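Local coordinates for uncharacterized protein (Bacteroides ovatus CL02T12C04, PDB 6PTM), which probably hydrolyses carrageenan chains from their ends, as an exo-acting glycoside hydrolase of family GH42, at residues 263-266 and 267-271; 311-314 and 315-319; 369-372 and 373-377. One frame throughout, in Å; residues are numbered along the deposited sequence.

Each contact joins neighbouring turns of one helix. None closes a loop, and none nests in or crosses another. From the N terminus, contact 1 lies on helix 261-278, which leads toward strand 288-292. Contact 2 follows on helix 310-324. Contact 3 lies on helix 358-385, which runs on toward strand 391-394. Contact 3 touches both of the others. The carboxylate of Glu373, in contact 3, forms a salt bridge with Arg264 of contact 1. Asp369 probably accepts a hydrogen bond from Trp319 of contact 2. Contacts 1 and 2 do not touch, their nearest atoms being about 7 Å apart. Helix 358-385 therefore ties the other two helices together.

Contact 1: residues 263-266 and 267-271; sequences ARQV and NSDLI
Asn267 grips the carbonyl oxygen of Ala263 twice, through its backbone and its side-chain amide. The backbone bond is the regular helical one. The second bond, from Asn267 ND2 to Ala263 O, is 2.8 Å long and nearly straight at 171°. It lies in the plane of the side-chain amide but approaches from above the carbonyl plane. CG stands beside the backbone N (chi1 -79°), which folds the amide back along the helix. ND2 also bonds Tyr256 OH, and OD1 accepts from Asn198 ND2, so both ends of this buried amide are used.

Further backbone bonds continue the helix. Ser268 N donates to Arg264 O, Asp269 N to Gln265 O, and Leu270 N to Val266 O. Ser268 OG also sits 3.0 Å from Arg264 O, and it has Glu381 OE1 as a hydrogen-bond partner.

The link between Gln265 and Asp269 is made by water. The water accepts from Gln265 NE2 at 3.0 Å and donates to Asp269 OD2 at 2.7 Å. The amide and carboxylate planes are 51° apart. Gln265 NE2 also bonds Asn204 OD1.

Helix 358-385 packs on one side, with Trp374 and Leu378 against Asn267 and Phe377 against Ser268. Trp237 of helix 236-241 covers Gln265 and Val266. Asn198, just after strand 192-197, touches Val266 and Leu270. His231, just after strand 225-230, touches Asn267.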
ATOM      1  N   ALA A 263      16.842 -23.650   9.569  1.00 21.47           N
ATOM      2  CA  ALA A 263      15.852 -22.557   9.496  1.00 21.31           C
ATOM      3  C   ALA A 263      14.513 -23.147   9.054  1.00 20.53           C
ATOM      4  O   ALA A 263      13.483 -22.826   9.670  1.00 19.37           O
ATOM      5  CB  ALA A 263      16.339 -21.465   8.571  1.00 23.00           C
ATOM      6  N   ARG A 264      14.522 -23.990   8.021  1.00 19.53           N
ATOM      7  CA  ARG A 264      13.298 -24.649   7.510  1.00 19.41           C
ATOM      8  C   ARG A 264      12.702 -25.606   8.579  1.00 18.71           C
ATOM      9  O   ARG A 264      11.447 -25.630   8.736  1.00 15.78           O
ATOM     10  CB  ARG A 264      13.600 -25.319   6.165  1.00 20.90           C
ATOM     11  CG  ARG A 264      14.280 -24.366   5.190  1.00 23.19           C
ATOM     12  CD  ARG A 264      13.454 -24.072   3.962  1.00 24.18           C
ATOM     13  NE  ARG A 264      13.903 -22.888   3.210  1.00 24.31           N
ATOM     14  CZ  ARG A 264      13.499 -22.610   1.970  1.00 22.97           C
ATOM     15  NH1 ARG A 264      12.697 -23.458   1.338  1.00 23.13           N
ATOM     16  NH2 ARG A 264      13.901 -21.507   1.359  1.00 21.36           N
ATOM     17  N   GLN A 265      13.531 -26.373   9.290  1.00 19.39           N
ATOM     18  CA  GLN A 265      13.038 -27.241  10.400  1.00 19.97           C
ATOM     19  C   GLN A 265      12.294 -26.353  11.420  1.00 19.24           C
ATOM     20  O   GLN A 265      11.164 -26.694  11.852  1.00 19.03           O
ATOM     21  CB  GLN A 265      14.191 -28.006  11.064  1.00 20.74           C
ATOM     22  CG  GLN A 265      13.776 -28.752  12.349  1.00 20.49           C
ATOM     23  CD  GLN A 265      14.981 -29.275  13.094  1.00 22.74           C
ATOM     24  OE1 GLN A 265      15.862 -29.837  12.466  1.00 21.48           O
ATOM     25  NE2 GLN A 265      15.073 -29.023  14.405  1.00 20.59           N
ATOM     26  N   VAL A 266      12.897 -25.241  11.800  1.00 17.97           N
ATOM     27  CA  VAL A 266      12.377 -24.415  12.922  1.00 19.62           C
ATOM     28  C   VAL A 266      11.045 -23.791  12.486  1.00 19.30           C
ATOM     29  O   VAL A 266      10.051 -23.848  13.263  1.00 18.27           O
ATOM     30  CB  VAL A 266      13.410 -23.378  13.423  1.00 18.62           C
ATOM     31  CG1 VAL A 266      12.764 -22.365  14.349  1.00 19.71           C
ATOM     32  CG2 VAL A 266      14.600 -24.035  14.123  1.00 18.63           C
ATOM     33  N   ASN A 267      10.999 -23.229  11.279  1.00 17.95           N
ATOM     34  CA  ASN A 267       9.751 -22.622  10.766  1.00 18.31           C
ATOM     35  C   ASN A 267       8.666 -23.700  10.655  1.00 16.61           C
ATOM     36  O   ASN A 267       7.545 -23.411  11.072  1.00 16.15           O
ATOM     37  CB  ASN A 267      10.001 -21.865   9.461  1.00 17.67           C
ATOM     38  CG  ASN A 267      10.620 -20.522   9.744  1.00 17.69           C
ATOM     39  OD1 ASN A 267       9.921 -19.523   9.929  1.00 21.13           O
ATOM     40  ND2 ASN A 267      11.932 -20.490   9.823  1.00 15.63           N
ATOM     41  N   SER A 268       8.976 -24.871  10.097  1.00 16.11           N
ATOM     42  CA  SER A 268       8.040 -26.026   9.978  1.00 16.88           C
ATOM     43  C   SER A 268       7.519 -26.395  11.378  1.00 15.85           C
ATOM     44  O   SER A 268       6.307 -26.589  11.530  1.00 15.24           O
ATOM     45  CB  SER A 268       8.681 -27.197   9.280  1.00 18.63           C
ATOM     46  OG  SER A 268       8.848 -26.889   7.897  1.00 22.13           O
ATOM     47  N   ASP A 269       8.401 -26.393  12.376  1.00 17.20           N
ATOM     48  CA  ASP A 269       8.045 -26.791  13.765  1.00 18.97           C
ATOM     49  C   ASP A 269       7.134 -25.723  14.371  1.00 17.72           C
ATOM     50  O   ASP A 269       6.133 -26.101  15.028  1.00 17.31           O
ATOM     51  CB  ASP A 269       9.287 -27.068  14.623  1.00 19.53           C
ATOM     52  CG  ASP A 269       9.925 -28.424  14.383  1.00 19.06           C
ATOM     53  OD1 ASP A 269       9.299 -29.263  13.760  1.00 20.27           O
ATOM     54  OD2 ASP A 269      11.027 -28.621  14.865  1.00 22.87           O
ATOM     55  N   LEU A 270       7.467 -24.443  14.181  1.00 16.55           N
ATOM     56  CA  LEU A 270       6.606 -23.341  14.663  1.00 17.35           C
ATOM     57  C   LEU A 270       5.194 -23.525  14.100  1.00 16.84           C
ATOM     58  O   LEU A 270       4.229 -23.542  14.912  1.00 16.38           O
ATOM     59  CB  LEU A 270       7.183 -21.961  14.306  1.00 17.00           C
ATOM     60  CG  LEU A 270       6.368 -20.791  14.843  1.00 16.75           C
ATOM     61  CD1 LEU A 270       6.324 -20.811  16.373  1.00 17.85           C
ATOM     62  CD2 LEU A 270       6.931 -19.459  14.371  1.00 16.27           C
ATOM     63  N   ILE A 271       5.075 -23.727  12.787  1.00 15.88           N
ATOM     64  CA  ILE A 271       3.751 -23.680  12.104  1.00 15.99           C
ATOM     65  C   ILE A 271       2.923 -24.902  12.516  1.00 16.47           C
ATOM     66  O   ILE A 271       1.768 -24.731  12.863  1.00 15.66           O
ATOM     67  CB  ILE A 271       3.989 -23.520  10.597  1.00 15.41           C
ATOM     68  CG1 ILE A 271       4.477 -22.104  10.298  1.00 15.14           C
ATOM     69  CG2 ILE A 271       2.755 -23.839   9.802  1.00 17.35           C
ATOM     70  CD1 ILE A 271       5.146 -21.939   8.945  1.00 15.55           C
TER
HETATM   71  O   HOH W   1      13.130 -27.416  15.946  1.00 18.80           O

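Contact 2: residues 311-314 and 315-319; sequences YAYE and EFRKW
Tyr313 and Phe316 form an edge-to-face (T-shaped) aromatic pair. The edge of Phe316 points at the face of Tyr313, with the ring centroids 5.2 Å apart and the planes at 82°. The closest atoms are Tyr313 CE1 and Phe316 CD2, at 3.5 Å. Phe316 CG is anti to the backbone N (chi1 -172°), which carries the ring to the Tyr313 side. Phe363 and Phe366 of helix 358-385 extend this aromatic cluster. Tyr313 also has a cation-pi contact with Arg348.

Glu314 and Arg317 form a salt bridge. Arg317 NH1 donates to Glu314 OE1 at 2.8 Å, and the bond is bent, at 144°. The donor meets OE1 nearly end-on to its C-O bond. The carboxylate stands at the edge of the guanidinium, turned out of its plane. Tyr313 CD2 lies over one guanidinium face, 3.6 Å from Arg317 NH2. Arg317 NE bonds Val344 O, and NH2 has a long, weak ion pair with Asp345. A leucine here would probably leave Glu314 without its charge partner and Val344 O without this donor.

A second ion pair is weaker, with Lys318 NZ 3.5 Å from Glu315 OE2. A water donates to both Tyr311 O and Glu315 OE2. Backbone bonds from Glu315, Phe316, Arg317 and Lys318 to the residues four positions earlier hold the helix.

The chemistry is mixed. Aromatic packing through Phe316 joins this helix to helix 358-385, and the Tyr313 ring also borders the Arg317 guanidinium. Arg317, held by Glu314 through NH1 and by Val344 O through NE, is likely to be limited in its rotation. Its positive charge is probably offset in part by Glu314 and, more weakly, by Asp345.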
ATOM      1  N   TYR A 311      24.890 -21.861   1.806  1.00 17.53           N
ATOM      2  CA  TYR A 311      23.655 -22.600   1.432  1.00 17.34           C
ATOM      3  C   TYR A 311      22.986 -21.854   0.268  1.00 16.83           C
ATOM      4  O   TYR A 311      22.586 -22.519  -0.726  1.00 16.55           O
ATOM      5  CB  TYR A 311      22.730 -22.841   2.637  1.00 19.50           C
ATOM      6  CG  TYR A 311      23.102 -24.033   3.492  1.00 20.80           C
ATOM      7  CD1 TYR A 311      22.913 -25.344   3.070  1.00 22.00           C
ATOM      8  CD2 TYR A 311      23.692 -23.851   4.725  1.00 22.21           C
ATOM      9  CE1 TYR A 311      23.291 -26.430   3.854  1.00 22.82           C
ATOM     10  CE2 TYR A 311      24.081 -24.917   5.524  1.00 24.11           C
ATOM     11  CZ  TYR A 311      23.876 -26.214   5.093  1.00 23.88           C
ATOM     12  OH  TYR A 311      24.271 -27.226   5.926  1.00 25.63           O
ATOM     13  N   ALA A 312      22.903 -20.515   0.330  1.00 15.26           N
ATOM     14  CA  ALA A 312      22.216 -19.689  -0.690  1.00 14.76           C
ATOM     15  C   ALA A 312      23.005 -19.749  -2.000  1.00 13.83           C
ATOM     16  O   ALA A 312      22.378 -19.848  -3.050  1.00 14.41           O
ATOM     17  CB  ALA A 312      22.034 -18.249  -0.212  1.00 15.13           C
ATOM     18  N   TYR A 313      24.335 -19.656  -1.954  1.00 14.70           N
ATOM     19  CA  TYR A 313      25.171 -19.707  -3.174  1.00 15.13           C
ATOM     20  C   TYR A 313      25.020 -21.081  -3.844  1.00 15.79           C
ATOM     21  O   TYR A 313      24.989 -21.153  -5.104  1.00 14.64           O
ATOM     22  CB  TYR A 313      26.627 -19.351  -2.877  1.00 15.69           C
ATOM     23  CG  TYR A 313      27.291 -18.783  -4.099  1.00 15.59           C
ATOM     24  CD1 TYR A 313      27.175 -17.437  -4.404  1.00 14.91           C
ATOM     25  CD2 TYR A 313      27.872 -19.616  -5.054  1.00 15.63           C
ATOM     26  CE1 TYR A 313      27.712 -16.918  -5.571  1.00 16.21           C
ATOM     27  CE2 TYR A 313      28.408 -19.114  -6.230  1.00 15.08           C
ATOM     28  CZ  TYR A 313      28.352 -17.755  -6.480  1.00 16.03           C
ATOM     29  OH  TYR A 313      28.835 -17.258  -7.657  1.00 14.98           O
ATOM     30  N   GLU A 314      24.933 -22.158  -3.049  1.00 15.81           N
ATOM     31  CA  GLU A 314      24.639 -23.503  -3.612  1.00 17.64           C
ATOM     32  C   GLU A 314      23.271 -23.481  -4.327  1.00 18.14           C
ATOM     33  O   GLU A 314      23.157 -24.052  -5.429  1.00 17.25           O
ATOM     34  CB  GLU A 314      24.793 -24.569  -2.515  1.00 19.77           C
ATOM     35  CG  GLU A 314      24.556 -25.992  -3.011  1.00 21.86           C
ATOM     36  CD  GLU A 314      25.449 -26.470  -4.152  1.00 25.25           C
ATOM     37  OE1 GLU A 314      26.601 -25.951  -4.324  1.00 26.19           O
ATOM     38  OE2 GLU A 314      24.972 -27.325  -4.896  1.00 28.54           O
ATOM     39  N   GLU A 315      22.263 -22.790  -3.778  1.00 16.76           N
ATOM     40  CA  GLU A 315      20.962 -22.655  -4.482  1.00 17.27           C
ATOM     41  C   GLU A 315      21.167 -21.840  -5.765  1.00 15.11           C
ATOM     42  O   GLU A 315      20.633 -22.224  -6.836  1.00 14.48           O
ATOM     43  CB  GLU A 315      19.898 -22.066  -3.549  1.00 17.70           C
ATOM     44  CG  GLU A 315      19.524 -23.016  -2.431  1.00 19.11           C
ATOM     45  CD  GLU A 315      19.059 -24.382  -2.890  1.00 22.77           C
ATOM     46  OE1 GLU A 315      18.099 -24.439  -3.658  1.00 25.08           O
ATOM     47  OE2 GLU A 315      19.728 -25.374  -2.550  1.00 30.37           O
ATOM     48  N   PHE A 316      21.990 -20.803  -5.705  1.00 14.27           N
ATOM     49  CA  PHE A 316      22.345 -20.000  -6.902  1.00 14.30           C
ATOM     50  C   PHE A 316      22.884 -20.895  -8.040  1.00 13.73           C
ATOM     51  O   PHE A 316      22.486 -20.701  -9.201  1.00 13.48           O
ATOM     52  CB  PHE A 316      23.321 -18.877  -6.525  1.00 13.26           C
ATOM     53  CG  PHE A 316      23.627 -17.872  -7.608  1.00 12.39           C
ATOM     54  CD1 PHE A 316      22.671 -17.444  -8.514  1.00 12.58           C
ATOM     55  CD2 PHE A 316      24.890 -17.305  -7.680  1.00 12.92           C
ATOM     56  CE1 PHE A 316      22.986 -16.500  -9.490  1.00 12.41           C
ATOM     57  CE2 PHE A 316      25.189 -16.325  -8.622  1.00 13.21           C
ATOM     58  CZ  PHE A 316      24.228 -15.925  -9.526  1.00 12.73           C
ATOM     59  N   ARG A 317      23.805 -21.809  -7.749  1.00 15.43           N
ATOM     60  CA  ARG A 317      24.393 -22.724  -8.784  1.00 15.97           C
ATOM     61  C   ARG A 317      23.256 -23.545  -9.413  1.00 16.51           C
ATOM     62  O   ARG A 317      23.233 -23.698 -10.651  1.00 17.39           O
ATOM     63  CB  ARG A 317      25.453 -23.639  -8.162  1.00 16.02           C
ATOM     64  CG  ARG A 317      26.670 -22.931  -7.570  1.00 15.92           C
ATOM     65  CD  ARG A 317      27.619 -23.947  -6.939  1.00 16.75           C
ATOM     66  NE  ARG A 317      28.783 -23.273  -6.417  1.00 17.06           N
ATOM     67  CZ  ARG A 317      29.081 -23.190  -5.125  1.00 18.99           C
ATOM     68  NH1 ARG A 317      28.318 -23.787  -4.229  1.00 20.15           N
ATOM     69  NH2 ARG A 317      30.111 -22.475  -4.717  1.00 18.06           N
ATOM     70  N   LYS A 318      22.298 -24.013  -8.602  1.00 16.93           N
ATOM     71  CA  LYS A 318      21.103 -24.740  -9.099  1.00 17.68           C
ATOM     72  C   LYS A 318      20.250 -23.835  -9.990  1.00 17.87           C
ATOM     73  O   LYS A 318      19.832 -24.263 -11.086  1.00 16.90           O
ATOM     74  CB  LYS A 318      20.333 -25.292  -7.907  1.00 19.10           C
ATOM     75  CG  LYS A 318      21.028 -26.470  -7.244  1.00 22.56           C
ATOM     76  CD  LYS A 318      20.384 -26.918  -5.922  1.00 25.25           C
ATOM     77  CE  LYS A 318      21.173 -28.002  -5.226  1.00 26.89           C
ATOM     78  NZ  LYS A 318      20.478 -28.422  -3.991  1.00 31.34           N
ATOM     79  N   TRP A 319      19.980 -22.615  -9.560  1.00 17.45           N
ATOM     80  CA  TRP A 319      19.192 -21.639 -10.364  1.00 16.87           C
ATOM     81  C   TRP A 319      19.935 -21.373 -11.691  1.00 16.17           C
ATOM     82  O   TRP A 319      19.284 -21.344 -12.747  1.00 15.05           O
ATOM     83  CB  TRP A 319      19.018 -20.353  -9.543  1.00 17.22           C
ATOM     84  CG  TRP A 319      18.207 -19.299 -10.222  1.00 16.07           C
ATOM     85  CD1 TRP A 319      16.894 -19.023  -9.981  1.00 15.37           C
ATOM     86  CD2 TRP A 319      18.656 -18.356 -11.201  1.00 16.57           C
ATOM     87  NE1 TRP A 319      16.488 -17.989 -10.760  1.00 15.44           N
ATOM     88  CE2 TRP A 319      17.539 -17.564 -11.531  1.00 15.60           C
ATOM     89  CE3 TRP A 319      19.880 -18.094 -11.835  1.00 15.22           C
ATOM     90  CZ2 TRP A 319      17.607 -16.556 -12.487  1.00 15.16           C
ATOM     91  CZ3 TRP A 319      19.942 -17.091 -12.776  1.00 14.62           C
ATOM     92  CH2 TRP A 319      18.829 -16.328 -13.087  1.00 15.01           C
TER
HETATM   93  O   HOH W   2      21.836 -25.147  -0.558  1.00 18.55           O

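Contact 3: residues 369-372 and 373-377; sequences DRVT and EWFSF. With EDO (1,2-ethanediol), chain C.
Within the long helix 358-385, Val371 and Phe375 sit one turn apart, their side chains running alongside each other in the same direction. The methyl CG1 of Val371 touches the ring at Phe375 CE2, 3.6 Å away. Phe375 CG stands beside its backbone N (chi1 -76°), which turns the ring back toward Val371. Trp374 CD1 lies over the centre of one face of the same ring.

The helix is one of those around the parallel strands of the (beta/alpha)8 barrel expected for a GH42 catalytic domain. Phe375 packs onto Leu290 and Cys291 of strand 288-292. Thr372 and Ser376 face helix 411-417, where Asn417 touches both.

Backbone bonds run from Glu373 N to Asp369 O, from Phe375 N to Val371 O, and from Ser376 N to Thr372 O, the last at 2.9 Å. Trp374 N bonds Arg370 O in the same way. A water also donates to Arg370 O and to Glu373 OE1, the carboxylate oxygen that pairs with Arg264. Thr372 OG1 bonds Met368 O, one turn back. The Arg370 guanidinium is held by Asn367 and Asn259.

At the start of residues 369-372, Asp369 OD1 accepts a hydrogen bond of 2.7 Å from O1 of a 1,2-ethanediol molecule. The diol, probably from the crystallisation liquor, is also bonded to Lys570.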
ATOM      1  N   ASP A 369      13.957 -14.883  -7.005  1.00 13.91           N
ATOM      2  CA  ASP A 369      13.378 -16.242  -7.138  1.00 14.81           C
ATOM      3  C   ASP A 369      13.541 -17.005  -5.822  1.00 13.73           C
ATOM      4  O   ASP A 369      12.588 -17.670  -5.451  1.00 12.94           O
ATOM      5  CB  ASP A 369      13.919 -16.966  -8.376  1.00 14.43           C
ATOM      6  CG  ASP A 369      13.441 -16.333  -9.681  1.00 15.13           C
ATOM      7  OD1 ASP A 369      12.605 -15.399  -9.608  1.00 14.39           O
ATOM      8  OD2 ASP A 369      13.893 -16.773 -10.763  1.00 13.72           O
ATOM      9  N   ARG A 370      14.663 -16.906  -5.115  1.00 14.13           N
ATOM     10  CA  ARG A 370      14.815 -17.725  -3.887  1.00 14.62           C
ATOM     11  C   ARG A 370      13.981 -17.100  -2.773  1.00 13.78           C
ATOM     12  O   ARG A 370      13.585 -17.812  -1.839  1.00 13.20           O
ATOM     13  CB  ARG A 370      16.269 -17.877  -3.438  1.00 16.84           C
ATOM     14  CG  ARG A 370      16.960 -16.570  -3.080  1.00 16.20           C
ATOM     15  CD  ARG A 370      17.678 -16.668  -1.777  1.00 16.69           C
ATOM     16  NE  ARG A 370      18.293 -15.388  -1.448  1.00 15.81           N
ATOM     17  CZ  ARG A 370      19.017 -15.167  -0.351  1.00 15.62           C
ATOM     18  NH1 ARG A 370      19.524 -13.961  -0.148  1.00 14.39           N
ATOM     19  NH2 ARG A 370      19.266 -16.152   0.507  1.00 15.66           N
ATOM     20  N   VAL A 371      13.780 -15.785  -2.829  1.00 13.00           N
ATOM     21  CA  VAL A 371      12.928 -15.134  -1.804  1.00 13.48           C
ATOM     22  C   VAL A 371      11.482 -15.537  -2.063  1.00 12.50           C
ATOM     23  O   VAL A 371      10.789 -15.891  -1.111  1.00 11.88           O
ATOM     24  CB  VAL A 371      13.137 -13.605  -1.775  1.00 13.03           C
ATOM     25  CG1 VAL A 371      12.038 -12.921  -0.981  1.00 12.49           C
ATOM     26  CG2 VAL A 371      14.523 -13.281  -1.223  1.00 13.33           C
ATOM     27  N   THR A 372      11.031 -15.463  -3.327  1.00 12.90           N
ATOM     28  CA  THR A 372       9.685 -15.949  -3.705  1.00 12.67           C
ATOM     29  C   THR A 372       9.498 -17.395  -3.195  1.00 12.82           C
ATOM     30  O   THR A 372       8.427 -17.704  -2.584  1.00 12.49           O
ATOM     31  CB  THR A 372       9.478 -15.814  -5.218  1.00 12.60           C
ATOM     32  OG1 THR A 372       9.605 -14.449  -5.633  1.00 11.92           O
ATOM     33  CG2 THR A 372       8.160 -16.408  -5.635  1.00 13.20           C
ATOM     34  N   GLU A 373      10.467 -18.269  -3.450  1.00 13.20           N
ATOM     35  CA  GLU A 373      10.393 -19.706  -3.026  1.00 14.70           C
ATOM     36  C   GLU A 373      10.262 -19.798  -1.489  1.00 13.95           C
ATOM     37  O   GLU A 373       9.456 -20.618  -0.973  1.00 14.32           O
ATOM     38  CB  GLU A 373      11.588 -20.476  -3.584  1.00 16.19           C
ATOM     39  CG  GLU A 373      11.545 -21.972  -3.272  1.00 18.90           C
ATOM     40  CD  GLU A 373      11.951 -22.374  -1.865  1.00 21.56           C
ATOM     41  OE1 GLU A 373      12.869 -21.739  -1.294  1.00 21.94           O
ATOM     42  OE2 GLU A 373      11.348 -23.338  -1.342  1.00 27.52           O
ATOM     43  N   TRP A 374      10.980 -18.951  -0.760  1.00 13.47           N
ATOM     44  CA  TRP A 374      10.945 -18.950   0.715  1.00 13.65           C
ATOM     45  C   TRP A 374       9.514 -18.668   1.181  1.00 13.64           C
ATOM     46  O   TRP A 374       8.997 -19.391   2.046  1.00 14.72           O
ATOM     47  CB  TRP A 374      11.976 -17.941   1.231  1.00 14.79           C
ATOM     48  CG  TRP A 374      11.752 -17.478   2.639  1.00 16.00           C
ATOM     49  CD1 TRP A 374      11.374 -16.232   3.061  1.00 16.04           C
ATOM     50  CD2 TRP A 374      11.905 -18.275   3.813  1.00 17.79           C
ATOM     51  NE1 TRP A 374      11.302 -16.197   4.424  1.00 16.91           N
ATOM     52  CE2 TRP A 374      11.596 -17.441   4.911  1.00 17.83           C
ATOM     53  CE3 TRP A 374      12.281 -19.605   4.040  1.00 18.21           C
ATOM     54  CZ2 TRP A 374      11.680 -17.897   6.221  1.00 17.95           C
ATOM     55  CZ3 TRP A 374      12.377 -20.046   5.338  1.00 18.79           C
ATOM     56  CH2 TRP A 374      12.056 -19.208   6.406  1.00 18.73           C
ATOM     57  N   PHE A 375       8.885 -17.642   0.616  1.00 13.05           N
ATOM     58  CA  PHE A 375       7.515 -17.238   1.000  1.00 12.98           C
ATOM     59  C   PHE A 375       6.526 -18.305   0.537  1.00 13.35           C
ATOM     60  O   PHE A 375       5.527 -18.505   1.282  1.00 13.14           O
ATOM     61  CB  PHE A 375       7.204 -15.829   0.496  1.00 12.54           C
ATOM     62  CG  PHE A 375       7.866 -14.776   1.334  1.00 12.52           C
ATOM     63  CD1 PHE A 375       7.586 -14.679   2.683  1.00 12.13           C
ATOM     64  CD2 PHE A 375       8.811 -13.924   0.795  1.00 12.14           C
ATOM     65  CE1 PHE A 375       8.207 -13.720   3.458  1.00 12.91           C
ATOM     66  CE2 PHE A 375       9.437 -12.974   1.578  1.00 12.54           C
ATOM     67  CZ  PHE A 375       9.160 -12.893   2.912  1.00 12.68           C
ATOM     68  N   SER A 376       6.780 -18.973  -0.590  1.00 13.04           N
ATOM     69  CA  SER A 376       5.998 -20.147  -1.024  1.00 15.40           C
ATOM     70  C   SER A 376       6.111 -21.274   0.012  1.00 14.69           C
ATOM     71  O   SER A 376       5.059 -21.861   0.350  1.00 16.49           O
ATOM     72  CB  SER A 376       6.368 -20.626  -2.422  1.00 17.75           C
ATOM     73  OG  SER A 376       5.987 -19.642  -3.379  1.00 22.19           O
ATOM     74  N   PHE A 377       7.318 -21.584   0.482  1.00 15.10           N
ATOM     75  CA  PHE A 377       7.556 -22.591   1.555  1.00 15.89           C
ATOM     76  C   PHE A 377       6.724 -22.217   2.790  1.00 15.96           C
ATOM     77  O   PHE A 377       5.957 -23.058   3.258  1.00 16.59           O
ATOM     78  CB  PHE A 377       9.047 -22.729   1.891  1.00 16.84           C
ATOM     79  CG  PHE A 377       9.341 -23.401   3.210  1.00 17.23           C
ATOM     80  CD1 PHE A 377       9.225 -24.781   3.350  1.00 17.53           C
ATOM     81  CD2 PHE A 377       9.717 -22.647   4.315  1.00 18.27           C
ATOM     82  CE1 PHE A 377       9.444 -25.387   4.580  1.00 17.49           C
ATOM     83  CE2 PHE A 377       9.935 -23.255   5.546  1.00 19.80           C
ATOM     84  CZ  PHE A 377       9.787 -24.623   5.677  1.00 18.69           C
TER
HETATM   85  C1  EDO C 802      13.712 -12.928 -11.647  1.00 23.73           C
HETATM   86  O1  EDO C 802      12.526 -13.663 -11.730  1.00 22.65           O
HETATM   87  C2  EDO C 802      13.967 -12.232 -12.947  1.00 24.97           C
HETATM   88  O2  EDO C 802      14.369 -13.088 -13.995  1.00 26.16           O
HETATM   89  O   HOH W   3      14.797 -20.019  -1.583  1.00 16.88           O